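PDB 5FOC: leucyl-trna synthetase from Plasmodium falciparum, which probably charges tRNA(Leu) with leucine at the expense of ATP, and is represented here by its editing domain, which in this family deacylates mischarged tRNA. Local coordinates for residues A[5-13]-A[363-374]; A[168-179]-A[195-203]. The protein carries 2 engineered substitutions. All coordinates share one frame; numbering follows the deposited sequence. Where two conformers were deposited one is given.

Contact 1: residues A[5-13]-A[363-374]; sequences SQEYTLIKI and IIRNLDGFLYSE. Engineered in segment 5-13: Ser5 (natural residue Cys).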
loop_
_atom_site.group_PDB
_atom_site.type_symbol
_atom_site.label_atom_id
_atom_site.label_comp_id
_atom_site.label_asym_id
_atom_site.label_seq_id
_atom_site.Cartn_x
_atom_site.Cartn_y
_atom_site.Cartn_z
ATOM N N SER A 5 19.637 5.138 -7.477
ATOM C CA SER A 5 18.203 5.606 -7.385
ATOM C C SER A 5 17.159 4.630 -7.959
ATOM O O SER A 5 16.874 4.604 -9.156
ATOM C CB SER A 5 18.022 6.980 -8.045
ATOM O OG SER A 5 16.654 7.372 -8.001
ATOM N N GLN A 6 16.568 3.850 -7.074
ATOM C CA GLN A 6 15.609 2.811 -7.440
ATOM C C GLN A 6 14.215 3.440 -7.805
ATOM O O GLN A 6 13.748 4.310 -7.095
ATOM C CB GLN A 6 15.495 1.867 -6.239
ATOM C CG GLN A 6 14.609 0.655 -6.400
ATOM C CD GLN A 6 15.021 -0.220 -7.560
ATOM O OE1 GLN A 6 15.896 -1.074 -7.419
ATOM N NE2 GLN A 6 14.391 -0.010 -8.723
ATOM N N GLU A 7 13.641 3.061 -8.952
ATOM C CA GLU A 7 12.340 3.541 -9.367
ATOM C C GLU A 7 11.312 2.507 -8.842
ATOM O O GLU A 7 11.513 1.302 -8.971
ATOM C CB GLU A 7 12.248 3.692 -10.881
ATOM C CG GLU A 7 10.874 4.123 -11.348
ATOM C CD GLU A 7 10.820 4.522 -12.801
ATOM O OE1 GLU A 7 11.239 5.652 -13.111
ATOM O OE2 GLU A 7 10.351 3.702 -13.648
ATOM N N TYR A 8 10.271 3.010 -8.194
ATOM C CA TYR A 8 9.155 2.189 -7.695
ATOM C C TYR A 8 7.926 2.573 -8.483
ATOM O O TYR A 8 7.816 3.715 -8.965
ATOM C CB TYR A 8 8.913 2.456 -6.209
ATOM C CG TYR A 8 10.070 2.084 -5.316
ATOM C CD1 TYR A 8 11.159 2.978 -5.149
ATOM C CD2 TYR A 8 10.185 0.828 -4.765
ATOM C CE1 TYR A 8 12.233 2.621 -4.354
ATOM C CE2 TYR A 8 11.239 0.461 -3.955
ATOM C CZ TYR A 8 12.297 1.372 -3.795
ATOM O OH TYR A 8 13.310 0.977 -2.990
ATOM N N THR A 9 6.945 1.651 -8.540
ATOM C CA THR A 9 5.635 1.982 -9.070
ATOM C C THR A 9 4.715 2.025 -7.849
ATOM O O THR A 9 4.736 1.120 -7.051
ATOM C CB THR A 9 5.119 0.965 -10.087
ATOM O OG1 THR A 9 6.042 0.835 -11.153
ATOM C CG2 THR A 9 3.789 1.437 -10.666
ATOM N N LEU A 10 4.130 3.173 -7.630
ATOM C CA LEU A 10 3.086 3.320 -6.605
ATOM C C LEU A 10 1.725 3.047 -7.228
ATOM O O LEU A 10 1.384 3.569 -8.274
ATOM C CB LEU A 10 3.104 4.716 -5.974
ATOM C CG LEU A 10 4.453 5.240 -5.480
ATOM C CD1 LEU A 10 4.249 6.573 -4.787
ATOM C CD2 LEU A 10 5.159 4.229 -4.608
ATOM N N ILE A 11 0.968 2.181 -6.559
ATOM C CA ILE A 11 -0.381 1.806 -6.997
ATOM C C ILE A 11 -1.354 2.419 -6.007
ATOM O O ILE A 11 -1.135 2.366 -4.809
ATOM C CB ILE A 11 -0.499 0.274 -7.072
ATOM C CG1 ILE A 11 0.500 -0.271 -8.140
ATOM C CG2 ILE A 11 -1.922 -0.168 -7.414
ATOM C CD1 ILE A 11 0.580 -1.771 -8.237
ATOM N N LYS A 12 -2.433 3.003 -6.571
ATOM C CA LYS A 12 -3.524 3.553 -5.746
ATOM C C LYS A 12 -4.342 2.424 -5.153
ATOM O O LYS A 12 -4.928 1.667 -5.880
ATOM C CB LYS A 12 -4.389 4.480 -6.552
ATOM C CG LYS A 12 -3.696 5.793 -6.889
ATOM C CD LYS A 12 -4.458 6.599 -7.886
ATOM C CE LYS A 12 -3.823 7.911 -8.273
ATOM N NZ LYS A 12 -4.635 8.531 -9.329
ATOM N N ILE A 13 -4.259 2.292 -3.851
ATOM C CA ILE A 13 -4.966 1.245 -3.133
ATOM C C ILE A 13 -6.122 1.942 -2.382
ATOM O O ILE A 13 -5.947 2.536 -1.348
ATOM C CB ILE A 13 -4.034 0.437 -2.186
ATOM C CG1 ILE A 13 -2.973 -0.324 -2.982
ATOM C CG2 ILE A 13 -4.815 -0.560 -1.354
ATOM C CD1 ILE A 13 -1.941 -1.027 -2.120
ATOM N N ILE A 363 -0.293 1.671 -16.034
ATOM C CA ILE A 363 -0.705 2.118 -14.697
ATOM C C ILE A 363 -0.680 3.634 -14.603
ATOM O O ILE A 363 -1.653 4.234 -14.115
ATOM C CB ILE A 363 0.152 1.493 -13.597
ATOM C CG1 ILE A 363 -0.165 -0.000 -13.510
ATOM C CG2 ILE A 363 -0.003 2.241 -12.259
ATOM C CD1 ILE A 363 0.743 -0.807 -12.613
ATOM N N ILE A 364 0.404 4.254 -15.090
ATOM C CA ILE A 364 0.547 5.711 -15.062
ATOM C C ILE A 364 -0.481 6.380 -15.980
ATOM O O ILE A 364 -1.178 7.320 -15.565
ATOM C CB ILE A 364 1.997 6.144 -15.389
ATOM C CG1 ILE A 364 2.871 6.088 -14.134
ATOM C CG2 ILE A 364 2.056 7.584 -15.910
ATOM C CD1 ILE A 364 2.807 4.834 -13.292
ATOM N N ARG A 365 -0.621 5.851 -17.192
ATOM C CA ARG A 365 -1.512 6.436 -18.188
ATOM C C ARG A 365 -2.976 6.405 -17.731
ATOM O O ARG A 365 -3.690 7.352 -17.963
ATOM C CB ARG A 365 -1.364 5.721 -19.541
ATOM C CG ARG A 365 -2.061 6.440 -20.681
ATOM C CD ARG A 365 -1.999 5.655 -21.981
ATOM N NE ARG A 365 -2.680 4.362 -21.851
ATOM C CZ ARG A 365 -2.094 3.160 -21.766
ATOM N NH1 ARG A 365 -0.762 3.004 -21.814
ATOM N NH2 ARG A 365 -2.865 2.078 -21.637
ATOM N N ASN A 366 -3.372 5.325 -17.050
ATOM C CA ASN A 366 -4.739 5.145 -16.525
ATOM C C ASN A 366 -4.974 5.864 -15.206
ATOM O O ASN A 366 -6.056 5.752 -14.651
ATOM C CB ASN A 366 -5.052 3.645 -16.340
ATOM C CG ASN A 366 -5.185 2.889 -17.658
ATOM O OD1 ASN A 366 -5.421 3.471 -18.702
ATOM N ND2 ASN A 366 -5.077 1.563 -17.593
ATOM N N LEU A 367 -3.975 6.578 -14.686
ATOM C CA LEU A 367 -4.058 7.244 -13.395
ATOM C C LEU A 367 -4.336 6.274 -12.242
ATOM O O LEU A 367 -4.972 6.635 -11.263
ATOM C CB LEU A 367 -5.119 8.359 -13.442
ATOM C CG LEU A 367 -4.962 9.376 -14.560
ATOM C CD1 LEU A 367 -5.941 10.514 -14.356
ATOM C CD2 LEU A 367 -3.557 9.947 -14.644
ATOM N N ASP A 368 -3.820 5.054 -12.354
ATOM C CA ASP A 368 -3.912 4.040 -11.299
ATOM C C ASP A 368 -2.718 4.010 -10.364
ATOM O O ASP A 368 -2.684 3.233 -9.407
ATOM C CB ASP A 368 -4.154 2.674 -11.909
ATOM C CG ASP A 368 -5.581 2.517 -12.433
ATOM O OD1 ASP A 368 -6.482 3.163 -11.884
ATOM O OD2 ASP A 368 -5.779 1.791 -13.408
ATOM N N GLY A 369 -1.754 4.886 -10.640
ATOM C CA GLY A 369 -0.550 4.988 -9.864
ATOM C C GLY A 369 0.468 5.975 -10.438
ATOM O O GLY A 369 0.154 6.753 -11.320
ATOM N N PHE A 370 1.676 5.936 -9.860
ATOM C CA PHE A 370 2.724 6.927 -10.093
ATOM C C PHE A 370 4.065 6.228 -10.143
ATOM O O PHE A 370 4.265 5.189 -9.532
ATOM C CB PHE A 370 2.801 7.923 -8.949
ATOM C CG PHE A 370 1.512 8.636 -8.652
ATOM C CD1 PHE A 370 1.050 9.673 -9.470
ATOM C CD2 PHE A 370 0.767 8.285 -7.549
ATOM C CE1 PHE A 370 -0.118 10.360 -9.173
ATOM C CE2 PHE A 370 -0.410 8.963 -7.263
ATOM C CZ PHE A 370 -0.862 9.985 -8.082
ATOM N N LEU A 371 4.985 6.856 -10.878
ATOM C CA LEU A 371 6.397 6.499 -10.747
ATOM C C LEU A 371 6.977 7.303 -9.598
ATOM O O LEU A 371 6.598 8.448 -9.419
ATOM C CB LEU A 371 7.148 6.760 -12.041
ATOM C CG LEU A 371 6.665 5.974 -13.273
ATOM C CD1 LEU A 371 7.515 6.214 -14.524
ATOM C CD2 LEU A 371 6.545 4.468 -13.009
ATOM N N TYR A 372 7.854 6.668 -8.819
ATOM C CA TYR A 372 8.465 7.240 -7.615
ATOM C C TYR A 372 9.923 6.785 -7.473
ATOM O O TYR A 372 10.225 5.576 -7.620
ATOM C CB TYR A 372 7.707 6.739 -6.382
ATOM C CG TYR A 372 8.282 7.071 -5.024
ATOM C CD1 TYR A 372 9.225 6.241 -4.421
ATOM C CD2 TYR A 372 7.881 8.194 -4.325
ATOM C CE1 TYR A 372 9.784 6.549 -3.173
ATOM C CE2 TYR A 372 8.373 8.475 -3.055
ATOM C CZ TYR A 372 9.373 7.669 -2.501
ATOM O OH TYR A 372 9.934 7.928 -1.262
ATOM N N SER A 373 10.795 7.761 -7.139
ATOM C CA SER A 373 12.217 7.567 -6.856
ATOM C C SER A 373 12.595 8.220 -5.540
ATOM O O SER A 373 11.999 9.214 -5.147
ATOM C CB SER A 373 13.102 8.215 -7.950
ATOM O OG SER A 373 12.890 7.562 -9.189
ATOM N N GLU A 374 13.653 7.719 -4.896
ATOM C CA GLU A 374 14.169 8.395 -3.689
ATOM C C GLU A 374 15.654 8.271 -3.540
ATOM O O GLU A 374 16.232 7.450 -4.218
ATOM C CB GLU A 374 13.500 7.858 -2.442
ATOM C CG GLU A 374 13.686 6.364 -2.268
ATOM C CD GLU A 374 12.805 5.742 -1.155
ATOM O OE1 GLU A 374 12.051 6.478 -0.476
ATOM O OE2 GLU A 374 12.962 4.520 -0.921
ATOM O OXT GLU A 374 16.262 8.978 -2.730
HETATM O O HOH W 1 16.756 4.112 -3.748
HETATM O O HOH W 2 15.034 5.193 -5.260
HETATM O O HOH W 3 14.813 2.932 -1.935
HETATM O O HOH W 4 -1.953 8.793 -11.115
#
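Lys12 lays its whole side chain along the turn that brings residues 367-369 into the last strand. CB sits 3.6 Å from Asp368 O, which also accepts the Lys12 backbone N at 2.9 Å, and CG stays near the same oxygen. The chain runs on extended, with CD 3.4 Å from Leu367 O, and CE packs obliquely against the Phe370 ring, 3.6 Å from CZ. At the tip, NZ binds Leu367 O at 2.7 Å, coming from 38° above the carbonyl plane; Asp154 gives it a salt bridge, and a water held by Gly369 O takes a weak bond from NZ. The helix closes at Leu367, with positive phi, in a Schellman motif, so the amine holds the carbonyl of the turn that links helix 352-365 to strand 369-373. The strands 7-13 and 369-373 are antiparallel neighbours in the large mixed sheet of the editing domain, with strand 120-127 on the other edge of 7-13. Their pairing brings the two chain ends together, as befits a domain inserted into a class I synthetase. Tyr8 N donates almost straight to Tyr372 O at 2.6 Å, the return bond being Tyr372 N to Tyr8 O. The two side chains run alongside each other in the same direction, and Tyr8 CD1 meets the Tyr372 ring at its edge, 3.9 Å from CD1. Tyr372 CB packs on Leu10 CG at 3.7 Å. Its hydroxyl donates to Glu374 OE1, while Glu374 OE2 is bridged by water to Tyr8 OH. On the other face, Thr9 CG2 meets Ile363 CG2 of the helix.

Contact 2: residues A[168-179]-A[195-203]; sequences NIMTKEEIINSC and YQGIIPLLK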
loop_
_atom_site.group_PDB
_atom_site.type_symbol
_atom_site.label_atom_id
_atom_site.label_comp_id
_atom_site.label_asym_id
_atom_site.label_seq_id
_atom_site.Cartn_x
_atom_site.Cartn_y
_atom_site.Cartn_z
ATOM N N ASN A 168 4.518 23.352 -6.083
ATOM C CA ASN A 168 3.205 23.238 -5.481
ATOM C C ASN A 168 3.248 23.651 -4.017
ATOM O O ASN A 168 2.975 22.840 -3.142
ATOM C CB ASN A 168 2.685 21.797 -5.620
ATOM C CG ASN A 168 2.510 21.375 -7.071
ATOM O OD1 ASN A 168 1.691 21.965 -7.803
ATOM N ND2 ASN A 168 3.249 20.344 -7.490
ATOM N N ILE A 169 3.635 24.903 -3.758
ATOM C CA ILE A 169 3.570 25.485 -2.417
ATOM C C ILE A 169 2.206 26.196 -2.217
ATOM O O ILE A 169 1.937 27.210 -2.827
ATOM C CB ILE A 169 4.750 26.431 -2.170
ATOM C CG1 ILE A 169 6.048 25.632 -2.293
ATOM C CG2 ILE A 169 4.636 27.058 -0.785
ATOM C CD1 ILE A 169 7.312 26.455 -2.489
ATOM N N MET A 170 1.349 25.650 -1.352
ATOM C CA MET A 170 -0.048 26.031 -1.312
ATOM C C MET A 170 -0.472 26.301 0.111
ATOM O O MET A 170 0.060 25.730 1.032
ATOM C CB MET A 170 -0.851 24.900 -1.959
ATOM C CG MET A 170 -0.598 24.829 -3.455
ATOM S SD MET A 170 -1.114 23.321 -4.277
ATOM C CE MET A 170 -2.782 23.370 -3.786
ATOM N N THR A 171 -1.470 27.170 0.289
ATOM C CA THR A 171 -2.063 27.376 1.593
ATOM C C THR A 171 -2.962 26.159 1.919
ATOM O O THR A 171 -3.353 25.349 1.057
ATOM C CB THR A 171 -2.934 28.649 1.637
ATOM O OG1 THR A 171 -4.063 28.492 0.761
ATOM C CG2 THR A 171 -2.126 29.861 1.227
ATOM N N LYS A 172 -3.318 26.075 3.183
ATOM C CA LYS A 172 -4.168 25.020 3.672
ATOM C C LYS A 172 -5.486 24.961 2.872
ATOM O O LYS A 172 -5.915 23.890 2.412
ATOM C CB LYS A 172 -4.432 25.235 5.161
ATOM C CG LYS A 172 -4.415 23.975 5.975
ATOM C CD LYS A 172 -4.493 24.256 7.479
ATOM C CE LYS A 172 -3.118 24.431 8.113
ATOM N NZ LYS A 172 -3.197 24.711 9.568
ATOM N N GLU A 173 -6.064 26.137 2.660
ATOM C CA GLU A 173 -7.299 26.274 1.923
ATOM C C GLU A 173 -7.109 25.804 0.487
ATOM O O GLU A 173 -7.935 25.019 -0.015
ATOM C CB GLU A 173 -7.782 27.709 1.987
ATOM C CG GLU A 173 -9.169 27.930 1.447
ATOM C CD GLU A 173 -9.761 29.214 1.993
ATOM O OE1 GLU A 173 -9.878 29.333 3.239
ATOM O OE2 GLU A 173 -10.079 30.109 1.183
ATOM N N GLU A 174 -6.003 26.249 -0.156
ATOM C CA GLU A 174 -5.696 25.829 -1.515
ATOM C C GLU A 174 -5.553 24.310 -1.622
ATOM O O GLU A 174 -6.031 23.733 -2.572
ATOM C CB GLU A 174 -4.455 26.542 -2.062
ATOM C CG GLU A 174 -4.725 27.998 -2.389
ATOM C CD GLU A 174 -3.467 28.783 -2.681
ATOM O OE1 GLU A 174 -2.320 28.294 -2.390
ATOM O OE2 GLU A 174 -3.644 29.915 -3.206
ATOM N N ILE A 175 -4.911 23.674 -0.655
ATOM C CA ILE A 175 -4.738 22.199 -0.654
ATOM C C ILE A 175 -6.092 21.482 -0.557
ATOM O O ILE A 175 -6.384 20.560 -1.338
ATOM C CB ILE A 175 -3.817 21.711 0.492
ATOM C CG1 ILE A 175 -2.406 22.283 0.239
ATOM C CG2 ILE A 175 -3.723 20.188 0.586
ATOM C CD1 ILE A 175 -1.437 22.134 1.395
ATOM N N ILE A 176 -6.924 21.995 0.328
ATOM C CA ILE A 176 -8.248 21.420 0.498
ATOM C C ILE A 176 -9.057 21.576 -0.793
ATOM O O ILE A 176 -9.830 20.664 -1.169
ATOM C CB ILE A 176 -8.934 22.052 1.730
ATOM C CG1 ILE A 176 -8.234 21.630 3.035
ATOM C CG2 ILE A 176 -10.356 21.558 1.854
ATOM C CD1 ILE A 176 -8.632 22.442 4.267
ATOM N N ASN A 177 -8.939 22.735 -1.448
ATOM C CA ASN A 177 -9.665 22.999 -2.688
ATOM C C ASN A 177 -9.116 22.367 -3.959
ATOM O O ASN A 177 -9.803 22.369 -5.005
ATOM C CB ASN A 177 -9.805 24.503 -2.881
ATOM C CG ASN A 177 -10.632 25.149 -1.774
ATOM O OD1 ASN A 177 -11.443 24.493 -1.170
ATOM N ND2 ASN A 177 -10.401 26.432 -1.503
ATOM N N SER A 178 -7.880 21.850 -3.898
ATOM C CA SER A 178 -7.235 21.392 -5.108
ATOM C C SER A 178 -6.847 19.910 -5.149
ATOM O O SER A 178 -6.632 19.359 -6.234
ATOM C CB SER A 178 -6.003 22.224 -5.346
ATOM O OG SER A 178 -6.270 23.607 -5.338
ATOM N N CYS A 179 -6.755 19.271 -3.989
ATOM C CA CYS A 179 -6.201 17.927 -3.859
ATOM C C CYS A 179 -7.330 16.934 -3.539
ATOM O O CYS A 179 -7.905 16.961 -2.413
ATOM C CB CYS A 179 -5.171 17.914 -2.745
ATOM S SG CYS A 179 -3.740 18.926 -3.120
ATOM N N TYR A 195 8.376 16.204 -4.228
ATOM C CA TYR A 195 9.323 16.502 -5.308
ATOM C C TYR A 195 8.737 15.962 -6.623
ATOM O O TYR A 195 8.804 16.615 -7.645
ATOM C CB TYR A 195 10.739 15.919 -5.052
ATOM C CG TYR A 195 11.721 16.228 -6.178
ATOM C CD1 TYR A 195 12.096 17.532 -6.446
ATOM C CD2 TYR A 195 12.180 15.209 -7.052
ATOM C CE1 TYR A 195 12.963 17.824 -7.499
ATOM C CE2 TYR A 195 13.058 15.487 -8.101
ATOM C CZ TYR A 195 13.439 16.793 -8.322
ATOM O OH TYR A 195 14.283 17.058 -9.358
ATOM N N GLN A 196 8.076 14.808 -6.562
ATOM C CA GLN A 196 7.412 14.128 -7.702
ATOM C C GLN A 196 6.121 14.815 -8.138
ATOM O O GLN A 196 5.489 14.381 -9.112
ATOM C CB GLN A 196 7.027 12.651 -7.368
ATOM C CG GLN A 196 8.100 11.579 -7.545
ATOM C CD GLN A 196 8.765 11.592 -8.918
ATOM O OE1 GLN A 196 8.130 11.325 -9.946
ATOM N NE2 GLN A 196 10.066 11.878 -8.934
ATOM N N GLY A 197 5.676 15.838 -7.421
ATOM C CA GLY A 197 4.378 16.483 -7.733
ATOM C C GLY A 197 3.125 15.731 -7.359
ATOM O O GLY A 197 2.047 16.036 -7.886
ATOM N N ILE A 198 3.259 14.758 -6.465
ATOM C CA ILE A 198 2.123 13.932 -6.021
ATOM C C ILE A 198 1.410 14.589 -4.849
ATOM O O ILE A 198 0.195 14.452 -4.733
ATOM C CB ILE A 198 2.582 12.499 -5.668
ATOM C CG1 ILE A 198 3.250 11.882 -6.913
ATOM C CG2 ILE A 198 1.394 11.649 -5.148
ATOM C CD1 ILE A 198 3.995 10.584 -6.694
ATOM N N ILE A 199 2.128 15.251 -3.956
ATOM C CA ILE A 199 1.511 16.034 -2.884
ATOM C C ILE A 199 2.095 17.433 -2.889
ATOM O O ILE A 199 3.221 17.592 -3.401
ATOM C CB ILE A 199 1.684 15.373 -1.505
ATOM C CG1 ILE A 199 3.140 15.469 -0.990
ATOM C CG2 ILE A 199 1.222 13.908 -1.537
ATOM C CD1 ILE A 199 3.322 14.946 0.420
ATOM N N PRO A 200 1.407 18.426 -2.344
ATOM C CA PRO A 200 1.908 19.767 -2.212
ATOM C C PRO A 200 2.673 19.961 -0.926
ATOM O O PRO A 200 2.617 19.127 -0.024
ATOM C CB PRO A 200 0.660 20.608 -2.176
ATOM C CG PRO A 200 -0.328 19.718 -1.523
ATOM C CD PRO A 200 -0.033 18.337 -1.968
ATOM N N LEU A 201 3.418 21.061 -0.901
ATOM C CA LEU A 201 4.022 21.623 0.326
ATOM C C LEU A 201 3.108 22.732 0.837
ATOM O O LEU A 201 2.462 23.399 0.059
ATOM C CB LEU A 201 5.425 22.161 0.048
ATOM C CG LEU A 201 6.555 21.206 -0.296
ATOM C CD1 LEU A 201 7.833 21.981 -0.623
ATOM C CD2 LEU A 201 6.725 20.251 0.888
ATOM N N LEU A 202 3.055 22.896 2.151
ATOM C CA LEU A 202 2.212 23.847 2.830
ATOM C C LEU A 202 2.988 25.139 3.080
ATOM O O LEU A 202 4.161 25.106 3.418
ATOM C CB LEU A 202 1.730 23.236 4.152
ATOM C CG LEU A 202 0.963 24.062 5.166
ATOM C CD1 LEU A 202 -0.437 24.377 4.697
ATOM C CD2 LEU A 202 0.965 23.369 6.527
ATOM N N LYS A 203 2.362 26.296 2.873
ATOM C CA LYS A 203 2.959 27.593 3.323
ATOM C C LYS A 203 2.068 28.239 4.377
ATOM O O LYS A 203 0.873 27.867 4.478
ATOM C CB LYS A 203 3.181 28.542 2.152
ATOM C CG LYS A 203 1.928 29.043 1.455
ATOM C CD LYS A 203 2.303 30.076 0.397
ATOM C CE LYS A 203 1.164 30.277 -0.587
ATOM N NZ LYS A 203 1.408 31.391 -1.545
HETATM O O HOH W 5 4.520 19.199 -5.227
HETATM O O HOH W 6 0.034 29.227 -3.395
HETATM O O HOH W 7 -2.225 27.987 5.119
#
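A two-stranded parallel sheet joined directly to a capped helix pairs Ile169 with Leu201 and Met170 with Leu202. Three backbone bonds of 2.9-3.0 Å define the register: Leu201 N to Asn168 O, Met170 N to Leu201 O, and Lys203 N to Met170 O. Thr171 then starts helix 172-178 with a capping box, its OG1 accepting from Glu174 N while Glu174 OE1 accepts from Thr171 N. Pro200 fills the angle between strand and helix. Its CG is 3.7 Å from Ile175 CG1 and 3.8 Å from Cys179 SG, and its CB lies 3.9 Å from Met170 SD. In Leu202, chi1 of 172° swings CG away from the backbone N and chi2 of 71° turns CD1 to the first turn, 3.7 Å from Lys172 N, where it also meets Ile175 CD1. Lys203 turns its extended chain across strand 169-170 instead: CB rests on Ile169 CG2 at 3.6 Å, and CE reaches Thr171 CG2. A water bound by Ile169 O and Glu174 OE1 takes a weak bond from Lys203 NZ, and another joins Asn168 ND2 to Ile199 O. Beyond the small sheet, Ile175 and Cys179 pack on Leu151 of strand 146-152, Ile176 turns to helix 103-109, and Leu201 touches Ala194 of helix 190-195.

Contact 2 is nested in the long loop that contact 1 closes, and their centres are about 19 Å apart. The centre of contact 1 lies about 11 Å from the centre of the chain, whereas that of contact 2 lies about 22 Å out. They still meet directly, Phe370 CB of contact 1 packing at 3.7 Å on Ile198 CD1 of contact 2. Leu193, in helix 190-195, provides a shared surface: Leu10 and Tyr372 touch it from contact 1, Ile198 and Ile199 from contact 2. Helix 190-195 thus touches both the large mixed sheet, through Leu10 and Tyr372, and the small two-stranded one, through Leu201 on Ala194.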